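Local coordinates for zinc finger (CCCH type) motif-containing protein (Toxoplasma gondii, PDB 7NG2) that probably reads N6-methyladenosine marks in mRNA through this YTH domain, one part of a longer CPSF4 protein that also carries a CCCH-type zinc finger, at residues A[13-21]-A[126-137]. Sequence-based numbering, arbitrary orientation.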
loop_
_atom_site.group_PDB
_atom_site.type_symbol
_atom_site.label_atom_id
_atom_site.label_comp_id
_atom_site.label_asym_id
_atom_site.label_seq_id
_atom_site.Cartn_x
_atom_site.Cartn_y
_atom_site.Cartn_z
ATOM N N THR A 13 -12.150 -4.737 -10.823
ATOM C CA THR A 13 -11.222 -3.673 -11.189
ATOM C C THR A 13 -10.290 -3.362 -10.023
ATOM O O THR A 13 -10.668 -3.445 -8.850
ATOM C CB THR A 13 -11.973 -2.411 -11.607
ATOM O OG1 THR A 13 -12.796 -1.967 -10.519
ATOM C CG2 THR A 13 -12.851 -2.704 -12.835
ATOM N N LYS A 14 -9.046 -3.019 -10.354
ATOM C CA LYS A 14 -8.007 -2.855 -9.351
ATOM C C LYS A 14 -7.120 -1.680 -9.711
ATOM O O LYS A 14 -6.880 -1.406 -10.888
ATOM C CB LYS A 14 -7.158 -4.125 -9.242
ATOM C CG LYS A 14 -7.987 -5.384 -9.009
ATOM C CD LYS A 14 -7.177 -6.648 -9.157
ATOM C CE LYS A 14 -8.078 -7.865 -9.073
ATOM N NZ LYS A 14 -8.805 -8.133 -10.323
ATOM N N ARG A 15 -6.643 -0.984 -8.679
ATOM C CA ARG A 15 -5.554 -0.031 -8.814
ATOM C C ARG A 15 -4.554 -0.318 -7.712
ATOM O O ARG A 15 -4.921 -0.778 -6.632
ATOM C CB ARG A 15 -6.047 1.423 -8.769
ATOM C CG ARG A 15 -6.877 1.790 -10.005
ATOM C CD ARG A 15 -7.454 3.188 -9.947
ATOM N NE ARG A 15 -6.412 4.192 -10.095
ATOM C CZ ARG A 15 -6.653 5.493 -10.127
ATOM N NH1 ARG A 15 -7.899 5.931 -10.021
ATOM N NH2 ARG A 15 -5.653 6.344 -10.273
ATOM N N PHE A 16 -3.281 -0.045 -7.992
ATOM C CA PHE A 16 -2.163 -0.470 -7.151
ATOM C C PHE A 16 -1.244 0.715 -6.893
ATOM O O PHE A 16 -0.755 1.340 -7.845
ATOM C CB PHE A 16 -1.349 -1.554 -7.865
ATOM C CG PHE A 16 -2.127 -2.785 -8.245
ATOM C CD1 PHE A 16 -2.835 -2.841 -9.437
ATOM C CD2 PHE A 16 -2.126 -3.895 -7.422
ATOM C CE1 PHE A 16 -3.528 -3.988 -9.796
ATOM C CE2 PHE A 16 -2.820 -5.047 -7.779
ATOM C CZ PHE A 16 -3.530 -5.079 -8.968
ATOM N N PHE A 17 -0.997 1.017 -5.625
ATOM C CA PHE A 17 -0.176 2.167 -5.256
ATOM C C PHE A 17 0.920 1.717 -4.307
ATOM O O PHE A 17 0.675 0.923 -3.401
ATOM C CB PHE A 17 -1.011 3.247 -4.553
ATOM C CG PHE A 17 -2.085 3.821 -5.419
ATOM C CD1 PHE A 17 -3.343 3.232 -5.474
ATOM C CD2 PHE A 17 -1.842 4.943 -6.196
ATOM C CE1 PHE A 17 -4.345 3.752 -6.277
ATOM C CE2 PHE A 17 -2.845 5.467 -7.007
ATOM C CZ PHE A 17 -4.100 4.866 -7.044
ATOM N N ILE A 18 2.133 2.228 -4.520
ATOM C CA ILE A 18 3.253 1.992 -3.609
ATOM C C ILE A 18 3.180 3.003 -2.466
ATOM O O ILE A 18 2.973 4.200 -2.686
ATOM C CB ILE A 18 4.591 2.049 -4.368
ATOM C CG1 ILE A 18 4.609 0.902 -5.396
ATOM C CG2 ILE A 18 5.785 1.948 -3.406
ATOM C CD1 ILE A 18 5.748 0.891 -6.368
ATOM N N ILE A 19 3.309 2.509 -1.239
ATOM C CA ILE A 19 3.302 3.324 -0.030
ATOM C C ILE A 19 4.689 3.238 0.584
ATOM O O ILE A 19 5.206 2.140 0.799
ATOM C CB ILE A 19 2.261 2.790 0.965
ATOM C CG1 ILE A 19 0.845 2.957 0.414
ATOM C CG2 ILE A 19 2.436 3.454 2.331
ATOM C CD1 ILE A 19 0.421 4.396 0.292
ATOM N N LYS A 20 5.277 4.386 0.895
ATOM C CA LYS A 20 6.560 4.436 1.581
ATOM C C LYS A 20 6.343 4.820 3.040
ATOM O O LYS A 20 5.423 5.567 3.373
ATOM C CB LYS A 20 7.500 5.444 0.913
ATOM C CG LYS A 20 7.847 5.142 -0.544
ATOM C CD LYS A 20 8.547 3.792 -0.732
ATOM C CE LYS A 20 9.948 3.825 -0.143
ATOM N NZ LYS A 20 10.707 2.594 -0.536
ATOM N N SER A 21 7.189 4.295 3.917
ATOM C CA SER A 21 7.106 4.625 5.331
ATOM C C SER A 21 8.499 4.927 5.848
ATOM O O SER A 21 9.416 4.133 5.639
ATOM C CB SER A 21 6.538 3.450 6.122
ATOM O OG SER A 21 6.448 3.777 7.499
ATOM N N LEU A 126 11.657 0.199 -10.137
ATOM C CA LEU A 126 10.697 0.067 -9.048
ATOM C C LEU A 126 11.254 0.618 -7.743
ATOM O O LEU A 126 10.517 1.212 -6.945
ATOM C CB LEU A 126 10.383 -1.413 -8.881
ATOM C CG LEU A 126 9.047 -1.842 -8.308
ATOM C CD1 LEU A 126 7.884 -1.087 -8.944
ATOM C CD2 LEU A 126 8.922 -3.327 -8.542
ATOM N N ARG A 127 12.558 0.460 -7.519
ATOM C CA ARG A 127 13.157 0.943 -6.282
ATOM C C ARG A 127 13.046 2.454 -6.131
ATOM O O ARG A 127 13.112 2.956 -5.006
ATOM C CB ARG A 127 14.625 0.503 -6.195
ATOM C CG ARG A 127 15.553 1.238 -7.159
ATOM C CD ARG A 127 17.037 0.951 -6.897
ATOM N NE ARG A 127 17.883 1.572 -7.918
ATOM C CZ ARG A 127 18.092 1.058 -9.126
ATOM N NH1 ARG A 127 17.534 -0.096 -9.466
ATOM N NH2 ARG A 127 18.860 1.696 -10.000
ATOM N N LYS A 128 12.883 3.193 -7.224
ATOM C CA LYS A 128 12.785 4.642 -7.136
ATOM C C LYS A 128 11.353 5.123 -6.932
ATOM O O LYS A 128 11.105 6.331 -6.984
ATOM C CB LYS A 128 13.442 5.313 -8.346
ATOM C CG LYS A 128 14.909 4.929 -8.529
ATOM C CD LYS A 128 15.730 6.082 -9.090
ATOM C CE LYS A 128 15.926 7.179 -8.052
ATOM N NZ LYS A 128 17.053 6.881 -7.121
ATOM N N SER A 129 10.423 4.209 -6.669
ATOM C CA SER A 129 9.049 4.595 -6.385
ATOM C C SER A 129 8.992 5.511 -5.174
ATOM O O SER A 129 9.634 5.259 -4.153
ATOM C CB SER A 129 8.216 3.351 -6.081
ATOM O OG SER A 129 8.214 2.457 -7.176
ATOM N N ARG A 130 8.206 6.568 -5.287
ATOM C CA ARG A 130 7.935 7.453 -4.168
ATOM C C ARG A 130 6.593 7.099 -3.536
ATOM O O ARG A 130 5.818 6.294 -4.058
ATOM C CB ARG A 130 7.949 8.914 -4.630
ATOM C CG ARG A 130 9.349 9.509 -4.738
ATOM C CD ARG A 130 9.897 9.837 -3.351
ATOM N NE ARG A 130 9.027 10.751 -2.609
ATOM C CZ ARG A 130 8.322 10.424 -1.526
ATOM N NH1 ARG A 130 8.371 9.191 -1.025
ATOM N NH2 ARG A 130 7.566 11.340 -0.935
ATOM N N ASP A 131 6.316 7.717 -2.398
ATOM C CA ASP A 131 5.059 7.460 -1.715
ATOM C C ASP A 131 3.887 7.850 -2.612
ATOM O O ASP A 131 3.815 8.980 -3.096
ATOM C CB ASP A 131 5.025 8.276 -0.427
ATOM C CG ASP A 131 3.813 7.979 0.411
ATOM O OD1 ASP A 131 3.565 6.792 0.680
ATOM O OD2 ASP A 131 3.116 8.928 0.812
ATOM N N GLY A 132 2.977 6.903 -2.850
ATOM C CA GLY A 132 1.813 7.119 -3.687
ATOM C C GLY A 132 1.989 6.809 -5.160
ATOM O O GLY A 132 1.038 7.000 -5.925
ATOM N N THR A 133 3.164 6.349 -5.581
ATOM C CA THR A 133 3.373 6.035 -6.987
ATOM C C THR A 133 2.429 4.915 -7.417
ATOM O O THR A 133 2.385 3.858 -6.791
ATOM C CB THR A 133 4.820 5.586 -7.201
ATOM O OG1 THR A 133 5.721 6.675 -6.945
ATOM C CG2 THR A 133 5.023 5.093 -8.629
ATOM N N GLU A 134 1.709 5.134 -8.513
ATOM C CA GLU A 134 0.823 4.104 -9.044
ATOM C C GLU A 134 1.575 3.201 -10.013
ATOM O O GLU A 134 2.449 3.653 -10.756
ATOM C CB GLU A 134 -0.394 4.717 -9.748
ATOM C CG GLU A 134 -1.497 3.697 -9.988
ATOM C CD GLU A 134 -2.820 4.277 -10.455
ATOM O OE1 GLU A 134 -2.952 5.510 -10.611
ATOM O OE2 GLU A 134 -3.743 3.467 -10.689
ATOM N N VAL A 135 1.293 1.900 -9.947
ATOM C CA VAL A 135 1.850 0.977 -10.938
ATOM C C VAL A 135 0.740 0.443 -11.834
ATOM O O VAL A 135 -0.417 0.335 -11.413
ATOM C CB VAL A 135 2.668 -0.170 -10.315
ATOM C CG1 VAL A 135 3.885 0.359 -9.576
ATOM C CG2 VAL A 135 1.798 -1.039 -9.433
ATOM N N PRO A 136 1.056 0.096 -13.075
ATOM C CA PRO A 136 0.038 -0.443 -13.994
ATOM C C PRO A 136 -0.512 -1.757 -13.478
ATOM O O PRO A 136 0.151 -2.467 -12.702
ATOM C CB PRO A 136 0.819 -0.662 -15.302
ATOM C CG PRO A 136 2.056 0.161 -15.172
ATOM C CD PRO A 136 2.377 0.232 -13.716
ATOM N N PRO A 137 -1.729 -2.124 -13.882
ATOM C CA PRO A 137 -2.362 -3.310 -13.295
ATOM C C PRO A 137 -1.638 -4.616 -13.583
ATOM O O PRO A 137 -1.623 -5.492 -12.710
ATOM C CB PRO A 137 -3.777 -3.288 -13.893
ATOM C CG PRO A 137 -3.638 -2.506 -15.165
ATOM C CD PRO A 137 -2.608 -1.451 -14.857
HETATM O O HOH W 1 -3.077 0.810 -10.816
HETATM O O HOH W 2 10.927 2.911 -3.299
#
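R15 takes hold of the E134 carboxylate side-on, NE lying 2.8 Å from OE2 and NH2 meeting OE1, a salt bridge in which both oxygens lie near the guanidinium plane and are met on their syn sides, the nitrogens standing somewhat out of the carboxylate plane. The two flat groups are 24° apart; being held at two points limits the rotation of each. In E134, CG stands anti to the backbone N (chi1 -165°), which sets it over one face of the F17 ring, 4.1 Å from the centroid, a CH-pi contact; the extended remainder carries the carboxylate on to R15. At the edge of that same ring, near its plane, sits G132 O, itself hydrogen-bonded to K45 NZ of helix 40-52. A water ties OE2 of E134 to F16 N and V135 O.

Here the short strand 134-135 runs antiparallel along strand 14-21, at one margin of the mixed sheet of the YTH domain, with strand 55-62 on the other side of 14-21. F17 and E134 form a non-hydrogen-bonded pair, while I18 N donates to T133 O at 2.8 Å and I18 O receives G132 N from the type II turn 130-133. Within the turn, D131 OD1 accepts from K20 N on its anti side, at 3.0 Å.

On the sheet face of F16 and V135, CB of F16 meets CG2 of V135 at 3.6 Å. I18 CD1 rests against both L126 CD1 and V135 CG1, and packs tightly on S129, 3.5 Å from CD1 to the serine CB. The bent K20 chain drapes its CG past R130 and D131, and its NZ reaches S61 OG and a water shared with the carbonyls of R127 and S129.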